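Local coordinates for CurM Sulfotransferase (Moorea producta, PDB 4GBM), which probably transfers a sulfonate group from PAPS to a hydroxyl of a curacin biosynthetic intermediate, activating it for later steps of the pathway, at residues A[46-51]-A[222-227]; A[248-253]-A[276-281]. The protein carries 2 engineered substitutions. One frame throughout, in Å; residues are numbered along the deposited sequence.

Interactions 1 and 2 lie about 9 Å apart, centre to centre, and both line the pocket of adenosine-3'-5'-diphosphate, the desulfonated cofactor. Interaction 1 (46-51 with 222-227) is buried between two helices; it grips the 5'-phosphate at Thr46 and brings Leu47 and Val225 against the adenine. Interaction 2 (248-253 with 276-281) lies nearer the surface, in the loops between helices 228-239 and 297-305, and hydrogen-bonds N6 and N1 of the same base. They also touch directly: Met51 CE lies 3.3 Å from Ile278 CD1, Val50 CG1 comes 3.3 Å from Pro250 O, and Val225 CA packs 3.8 Å from Ile278 CG2.

Interaction 1 of 2, residues A[46-51]-A[222-227]; sequences TLLRVM and EDLVKK. With A3P (adenosine-3'-5'-diphosphate), chain G.
Leu48 and Leu224 mark the nearest approach of the two backbones, their CA atoms 8.2 Å apart, where the axes of helices 46-51 and 222-226 pass at 11.6 Å with a 52° angle between their directions. At that spacing the contact is made by side chains, without a hydrogen bond across it. Leu224 covers most ground. Its CG is anti to the backbone N (chi1 179°), and the two methyls beyond it split the work: CD2 rests 4.1 Å from CB of Leu48, while CD1 lies 3.9 Å from the sulfur of Met51. The Met51 and Leu224 side chains run alongside each other in opposing senses. Leu224 also packs on Val231 of helix 228-239. Leu47 and Val225 meet obliquely through Leu47 CD2 and Val225 CG1, 3.7 Å apart, and both methyls also press on C2 of the bound nucleotide, CG1 at 3.7 Å. The second Leu47 methyl, CD1, lies against C6 and N6, so the two methyls of Leu47 touch the six-membered ring at C2 and C6 and the amino group N6. At the start of 46-51, Thr46 grips the 5'-phosphate twice: its backbone N and its OG1 both donate to O6P, OG1 at 2.8 Å. Lys136 NZ is also hydrogen-bonded to that hydroxyl. A 5'-phosphate held at the N-terminal end of the helix that follows strand 35-39 is characteristic of the 5'-phosphosulfate-binding loop of sulfotransferases, their counterpart of the P-loop.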
loop_
_atom_site.group_PDB
_atom_site.type_symbol
_atom_site.label_atom_id
_atom_site.label_comp_id
_atom_site.label_asym_id
_atom_site.label_seq_id
_atom_site.Cartn_x
_atom_site.Cartn_y
_atom_site.Cartn_z
ATOM N N THR A 46 4.746 -2.409 -1.945
ATOM C CA THR A 46 4.543 -3.836 -2.216
ATOM C C THR A 46 5.608 -4.660 -1.501
ATOM O O THR A 46 5.294 -5.656 -0.836
ATOM C CB THR A 46 4.507 -4.139 -3.726
ATOM O OG1 THR A 46 3.487 -3.346 -4.338
ATOM C CG2 THR A 46 4.217 -5.626 -3.976
ATOM N N LEU A 47 6.866 -4.242 -1.623
ATOM C CA LEU A 47 7.934 -4.901 -0.865
ATOM C C LEU A 47 7.582 -4.997 0.624
ATOM O O LEU A 47 7.652 -6.077 1.210
ATOM C CB LEU A 47 9.257 -4.165 -1.048
ATOM C CG LEU A 47 10.415 -4.660 -0.173
ATOM C CD1 LEU A 47 10.854 -6.076 -0.561
ATOM C CD2 LEU A 47 11.574 -3.681 -0.306
ATOM N N LEU A 48 7.184 -3.879 1.221
ATOM C CA LEU A 48 6.825 -3.889 2.636
ATOM C C LEU A 48 5.651 -4.826 2.944
ATOM O O LEU A 48 5.711 -5.613 3.901
ATOM C CB LEU A 48 6.548 -2.468 3.138
ATOM C CG LEU A 48 6.180 -2.384 4.623
ATOM C CD1 LEU A 48 7.291 -2.933 5.534
ATOM C CD2 LEU A 48 5.850 -0.939 4.990
ATOM N N ARG A 49 4.594 -4.768 2.136
ATOM C CA ARG A 49 3.438 -5.629 2.417
ATOM C C ARG A 49 3.800 -7.105 2.279
ATOM O O ARG A 49 3.307 -7.938 3.034
ATOM C CB ARG A 49 2.199 -5.223 1.599
ATOM C CG ARG A 49 2.064 -5.827 0.207
ATOM C CD ARG A 49 1.280 -7.148 0.210
ATOM N NE ARG A 49 1.270 -7.717 -1.136
ATOM C CZ ARG A 49 1.246 -9.017 -1.412
ATOM N NH1 ARG A 49 1.277 -9.410 -2.683
ATOM N NH2 ARG A 49 1.206 -9.926 -0.434
ATOM N N VAL A 50 4.708 -7.413 1.355
ATOM C CA VAL A 50 5.165 -8.795 1.147
ATOM C C VAL A 50 6.046 -9.271 2.309
ATOM O O VAL A 50 5.924 -10.411 2.750
ATOM C CB VAL A 50 5.859 -8.974 -0.230
ATOM C CG1 VAL A 50 6.482 -10.364 -0.361
ATOM C CG2 VAL A 50 4.846 -8.753 -1.361
ATOM N N MET A 51 6.920 -8.399 2.809
ATOM C CA MET A 51 7.676 -8.709 4.029
ATOM C C MET A 51 6.730 -9.077 5.164
ATOM O O MET A 51 6.904 -10.107 5.818
ATOM C CB MET A 51 8.551 -7.536 4.448
ATOM C CG MET A 51 9.719 -7.299 3.520
ATOM S SD MET A 51 10.389 -5.651 3.814
ATOM C CE MET A 51 11.986 -5.761 3.078
ATOM N N GLU A 222 14.360 4.197 2.198
ATOM C CA GLU A 222 15.811 4.090 2.128
ATOM C C GLU A 222 16.358 3.288 3.311
ATOM O O GLU A 222 17.257 2.467 3.129
ATOM C CB GLU A 222 16.460 5.477 2.029
ATOM C CG GLU A 222 16.113 6.253 0.733
ATOM C CD GLU A 222 14.716 6.873 0.719
ATOM O OE1 GLU A 222 14.063 6.993 1.782
ATOM O OE2 GLU A 222 14.281 7.248 -0.384
ATOM N N ASP A 223 15.789 3.511 4.502
ATOM C CA ASP A 223 16.126 2.732 5.697
ATOM C C ASP A 223 15.634 1.290 5.554
ATOM O O ASP A 223 16.337 0.345 5.923
ATOM C CB ASP A 223 15.491 3.341 6.952
ATOM C CG ASP A 223 16.063 4.690 7.325
ATOM O OD1 ASP A 223 17.193 5.036 6.898
ATOM O OD2 ASP A 223 15.368 5.401 8.093
ATOM N N LEU A 224 14.428 1.116 5.014
ATOM C CA LEU A 224 13.857 -0.221 4.850
ATOM C C LEU A 224 14.771 -1.152 4.060
ATOM O O LEU A 224 14.959 -2.312 4.440
ATOM C CB LEU A 224 12.481 -0.149 4.171
ATOM C CG LEU A 224 11.772 -1.488 3.905
ATOM C CD1 LEU A 224 11.453 -2.201 5.217
ATOM C CD2 LEU A 224 10.510 -1.258 3.086
ATOM N N VAL A 225 15.336 -0.655 2.963
ATOM C CA VAL A 225 16.143 -1.534 2.116
ATOM C C VAL A 225 17.621 -1.603 2.513
ATOM O O VAL A 225 18.297 -2.599 2.217
ATOM C CB VAL A 225 15.954 -1.258 0.600
ATOM C CG1 VAL A 225 14.472 -1.367 0.225
ATOM C CG2 VAL A 225 16.515 0.115 0.205
ATOM N N LYS A 226 18.121 -0.561 3.179
ATOM C CA LYS A 226 19.514 -0.560 3.669
ATOM C C LYS A 226 19.695 -1.239 5.028
ATOM O O LYS A 226 20.745 -1.853 5.283
ATOM C CB LYS A 226 20.067 0.860 3.748
ATOM C CG LYS A 226 20.379 1.489 2.399
ATOM C CD LYS A 226 20.840 2.924 2.597
ATOM C CE LYS A 226 21.833 3.346 1.547
ATOM N NZ LYS A 226 22.441 4.656 1.922
ATOM N N LYS A 227 18.694 -1.092 5.894
ATOM C CA LYS A 227 18.731 -1.646 7.253
ATOM C C LYS A 227 17.401 -2.342 7.589
ATOM O O LYS A 227 16.730 -1.968 8.559
ATOM C CB LYS A 227 19.003 -0.534 8.272
ATOM C CG LYS A 227 20.338 0.191 8.109
ATOM C CD LYS A 227 20.556 1.205 9.233
ATOM C CE LYS A 227 19.510 2.321 9.210
ATOM N NZ LYS A 227 19.626 3.218 10.398
HETATM P P1 A3P G . 10.828 0.663 -9.597
HETATM O O1P A3P G . 10.054 1.438 -10.633
HETATM O O2P A3P G . 10.883 -0.819 -9.872
HETATM O O3P A3P G . 12.149 1.292 -9.255
HETATM P P2 A3P G . 5.357 0.314 -4.909
HETATM O O4P A3P G . 4.974 1.248 -3.805
HETATM O O5P A3P G . 4.765 0.622 -6.255
HETATM O O6P A3P G . 5.238 -1.135 -4.519
HETATM O "O5'" A3P G . 6.936 0.581 -5.134
HETATM C "C5'" A3P G . 7.585 0.014 -6.277
HETATM C "C4'" A3P G . 9.066 0.221 -6.074
HETATM O "O4'" A3P G . 9.512 -0.642 -5.021
HETATM C "C3'" A3P G . 9.886 -0.209 -7.275
HETATM O "O3'" A3P G . 9.912 0.832 -8.263
HETATM C "C2'" A3P G . 11.235 -0.491 -6.625
HETATM O "O2'" A3P G . 12.036 0.693 -6.572
HETATM C "C1'" A3P G . 10.897 -0.912 -5.199
HETATM N N9 A3P G . 11.133 -2.367 -5.021
HETATM C C8 A3P G . 10.407 -3.391 -5.517
HETATM N N7 A3P G . 10.945 -4.591 -5.172
HETATM C C5 A3P G . 12.045 -4.323 -4.438
HETATM C C6 A3P G . 13.092 -5.112 -3.745
HETATM N N6 A3P G . 13.049 -6.467 -3.771
HETATM N N1 A3P G . 14.068 -4.426 -3.092
HETATM C C2 A3P G . 14.107 -3.075 -3.050
HETATM N N3 A3P G . 13.181 -2.300 -3.653
HETATM C C4 A3P G . 12.159 -2.866 -4.334
#

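Interaction 2 of 2, residues A[248-253]-A[276-281]; sequences LQPYQG and NTIDES. With ZN (zinc ion), chain D; A3P (adenosine-3'-5'-diphosphate), chain G.
Tyr251 reaches across to Asn276 and Thr277, and it has the largest share of this contact. From CB, chi1 of -67° puts CG anti to the carbonyl carbon, and the ring then turns about CB-CG. CG looks onto the backbone carbonyl of Asn276, and CD2 comes nearer to it, 3.5 Å from Asn276 C, which lies over one ring face toward the rim. CE2 continues to Thr277 N at 3.4 Å, met obliquely. Over the same face, Asn276 CA lies near CD1 and CE1 and stands 3.8 Å from the centroid of the Tyr251 ring, only 7° off the normal, a CH-pi contact. CZ leads to the hydroxyl, where OH accepts from N6 of the nucleotide at 2.9 Å; N6 lies at the ring edge, in its plane. The same OH is hydrogen-bonded to Phe272 O, and the rings of Phe272 and Tyr251 are stacked, so the phenol is held at both its ring and its tip. Segment 276-281 adds two backbone bonds to the adenine: Thr277 O takes another bond from N6, and Asp279 N donates to N1 at 2.9 Å in a nearly straight bond (168°). The Ile278 and Pro250 side chains cross at about a right angle, Ile278 CG1 4.0 Å from Pro250 CG, and both pack on Met51 of helix 45-53. Asp279 turns its OD2 to a zinc ion at 2.0 Å, shared with His275 ND1, while OD1 accepts from Ser281 N in an Asx turn. Backbone atoms reading N1 and N6 beside a tyrosine hydroxyl form the adenine-recognition side of this sulfotransferase's nucleotide pocket.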
loop_
_atom_site.group_PDB
_atom_site.type_symbol
_atom_site.label_atom_id
_atom_site.label_comp_id
_atom_site.label_asym_id
_atom_site.label_seq_id
_atom_site.Cartn_x
_atom_site.Cartn_y
_atom_site.Cartn_z
ATOM N N LEU A 248 12.293 -11.025 6.943
ATOM C CA LEU A 248 13.480 -10.691 6.161
ATOM C C LEU A 248 13.598 -11.515 4.886
ATOM O O LEU A 248 14.589 -11.394 4.154
ATOM C CB LEU A 248 14.742 -10.885 7.014
ATOM C CG LEU A 248 14.881 -9.948 8.216
ATOM C CD1 LEU A 248 15.908 -10.505 9.188
ATOM C CD2 LEU A 248 15.265 -8.546 7.781
ATOM N N GLN A 249 12.589 -12.347 4.622
ATOM C CA GLN A 249 12.647 -13.271 3.489
ATOM C C GLN A 249 11.429 -13.156 2.572
ATOM O O GLN A 249 10.667 -14.112 2.439
ATOM C CB GLN A 249 12.787 -14.710 3.992
ATOM C CG GLN A 249 13.932 -14.928 4.993
ATOM C CD GLN A 249 15.310 -14.721 4.393
ATOM O OE1 GLN A 249 15.507 -14.850 3.178
ATOM N NE2 GLN A 249 16.287 -14.416 5.252
ATOM N N PRO A 250 11.263 -11.998 1.901
ATOM C CA PRO A 250 10.033 -11.788 1.131
ATOM C C PRO A 250 9.877 -12.663 -0.117
ATOM O O PRO A 250 8.785 -12.720 -0.682
ATOM C CB PRO A 250 10.104 -10.300 0.748
ATOM C CG PRO A 250 11.555 -9.957 0.800
ATOM C CD PRO A 250 12.116 -10.792 1.915
ATOM N N TYR A 251 10.949 -13.346 -0.520
ATOM C CA TYR A 251 10.920 -14.253 -1.682
ATOM C C TYR A 251 10.719 -15.722 -1.309
ATOM O O TYR A 251 10.848 -16.614 -2.156
ATOM C CB TYR A 251 12.170 -14.042 -2.558
ATOM C CG TYR A 251 12.157 -12.681 -3.204
ATOM C CD1 TYR A 251 11.493 -12.469 -4.411
ATOM C CD2 TYR A 251 12.755 -11.591 -2.575
ATOM C CE1 TYR A 251 11.444 -11.201 -4.996
ATOM C CE2 TYR A 251 12.716 -10.323 -3.141
ATOM C CZ TYR A 251 12.061 -10.138 -4.355
ATOM O OH TYR A 251 12.015 -8.885 -4.907
ATOM N N GLN A 252 10.398 -15.968 -0.040
ATOM C CA GLN A 252 10.155 -17.327 0.448
ATOM C C GLN A 252 8.693 -17.513 0.856
ATOM O O GLN A 252 8.060 -16.587 1.368
ATOM C CB GLN A 252 11.081 -17.646 1.629
ATOM C CG GLN A 252 12.559 -17.756 1.250
ATOM C CD GLN A 252 13.474 -18.076 2.431
ATOM O OE1 GLN A 252 13.016 -18.318 3.548
ATOM N NE2 GLN A 252 14.777 -18.078 2.178
ATOM N N GLY A 253 8.164 -18.714 0.631
ATOM C CA GLY A 253 6.793 -19.048 1.023
ATOM C C GLY A 253 5.731 -18.500 0.085
ATOM O O GLY A 253 6.047 -17.936 -0.961
ATOM N N ASN A 276 15.390 -10.420 -6.473
ATOM C CA ASN A 276 15.365 -11.689 -5.743
ATOM C C ASN A 276 15.847 -11.570 -4.301
ATOM O O ASN A 276 16.033 -12.581 -3.613
ATOM C CB ASN A 276 16.129 -12.789 -6.507
ATOM C CG ASN A 276 17.619 -12.535 -6.573
ATOM O OD1 ASN A 276 18.109 -11.516 -6.086
ATOM N ND2 ASN A 276 18.351 -13.465 -7.186
ATOM N N THR A 277 16.027 -10.327 -3.854
ATOM C CA THR A 277 16.399 -10.024 -2.480
ATOM C C THR A 277 15.901 -8.624 -2.144
ATOM O O THR A 277 15.409 -7.916 -3.023
ATOM C CB THR A 277 17.937 -10.128 -2.270
ATOM O OG1 THR A 277 18.236 -10.073 -0.867
ATOM C CG2 THR A 277 18.681 -9.019 -3.017
ATOM N N ILE A 278 16.035 -8.229 -0.881
ATOM C CA ILE A 278 15.800 -6.828 -0.500
ATOM C C ILE A 278 16.978 -6.046 -1.074
ATOM O O ILE A 278 18.112 -6.175 -0.600
ATOM C CB ILE A 278 15.724 -6.663 1.024
ATOM C CG1 ILE A 278 14.596 -7.530 1.596
ATOM C CG2 ILE A 278 15.526 -5.180 1.382
ATOM C CD1 ILE A 278 14.654 -7.727 3.118
ATOM N N ASP A 279 16.715 -5.264 -2.118
ATOM C CA ASP A 279 17.797 -4.701 -2.926
ATOM C C ASP A 279 18.150 -3.295 -2.449
ATOM O O ASP A 279 17.458 -2.323 -2.759
ATOM C CB ASP A 279 17.425 -4.714 -4.415
ATOM C CG ASP A 279 18.578 -4.307 -5.311
ATOM O OD1 ASP A 279 19.548 -3.706 -4.802
ATOM O OD2 ASP A 279 18.521 -4.601 -6.526
ATOM N N GLU A 280 19.243 -3.208 -1.690
ATOM C CA GLU A 280 19.650 -1.947 -1.067
ATOM C C GLU A 280 20.049 -0.878 -2.083
ATOM O O GLU A 280 20.024 0.309 -1.768
ATOM C CB GLU A 280 20.797 -2.178 -0.069
ATOM C CG GLU A 280 22.146 -2.529 -0.705
ATOM C CD GLU A 280 22.967 -1.293 -1.091
ATOM O OE1 GLU A 280 23.028 -0.327 -0.291
ATOM O OE2 GLU A 280 23.556 -1.291 -2.197
ATOM N N SER A 281 20.418 -1.302 -3.293
ATOM C CA SER A 281 20.968 -0.382 -4.291
ATOM C C SER A 281 19.958 0.635 -4.775
ATOM O O SER A 281 20.337 1.660 -5.348
ATOM C CB SER A 281 21.532 -1.150 -5.488
ATOM O OG SER A 281 22.494 -2.082 -5.046
HETATM ZN ZN ZN D . 17.588 -6.078 -7.513
HETATM P P1 A3P G . 10.828 0.663 -9.597
HETATM O O1P A3P G . 10.054 1.438 -10.633
HETATM O O2P A3P G . 10.883 -0.819 -9.872
HETATM O O3P A3P G . 12.149 1.292 -9.255
HETATM P P2 A3P G . 5.357 0.314 -4.909
HETATM O O4P A3P G . 4.974 1.248 -3.805
HETATM O O5P A3P G . 4.765 0.622 -6.255
HETATM O O6P A3P G . 5.238 -1.135 -4.519
HETATM O "O5'" A3P G . 6.936 0.581 -5.134
HETATM C "C5'" A3P G . 7.585 0.014 -6.277
HETATM C "C4'" A3P G . 9.066 0.221 -6.074
HETATM O "O4'" A3P G . 9.512 -0.642 -5.021
HETATM C "C3'" A3P G . 9.886 -0.209 -7.275
HETATM O "O3'" A3P G . 9.912 0.832 -8.263
HETATM C "C2'" A3P G . 11.235 -0.491 -6.625
HETATM O "O2'" A3P G . 12.036 0.693 -6.572
HETATM C "C1'" A3P G . 10.897 -0.912 -5.199
HETATM N N9 A3P G . 11.133 -2.367 -5.021
HETATM C C8 A3P G . 10.407 -3.391 -5.517
HETATM N N7 A3P G . 10.945 -4.591 -5.172
HETATM C C5 A3P G . 12.045 -4.323 -4.438
HETATM C C6 A3P G . 13.092 -5.112 -3.745
HETATM N N6 A3P G . 13.049 -6.467 -3.771
HETATM N N1 A3P G . 14.068 -4.426 -3.092
HETATM C C2 A3P G . 14.107 -3.075 -3.050
HETATM N N3 A3P G . 13.181 -2.300 -3.653
HETATM C C4 A3P G . 12.159 -2.866 -4.334
HETATM O O HOH W 1 15.624 -11.156 1.135
#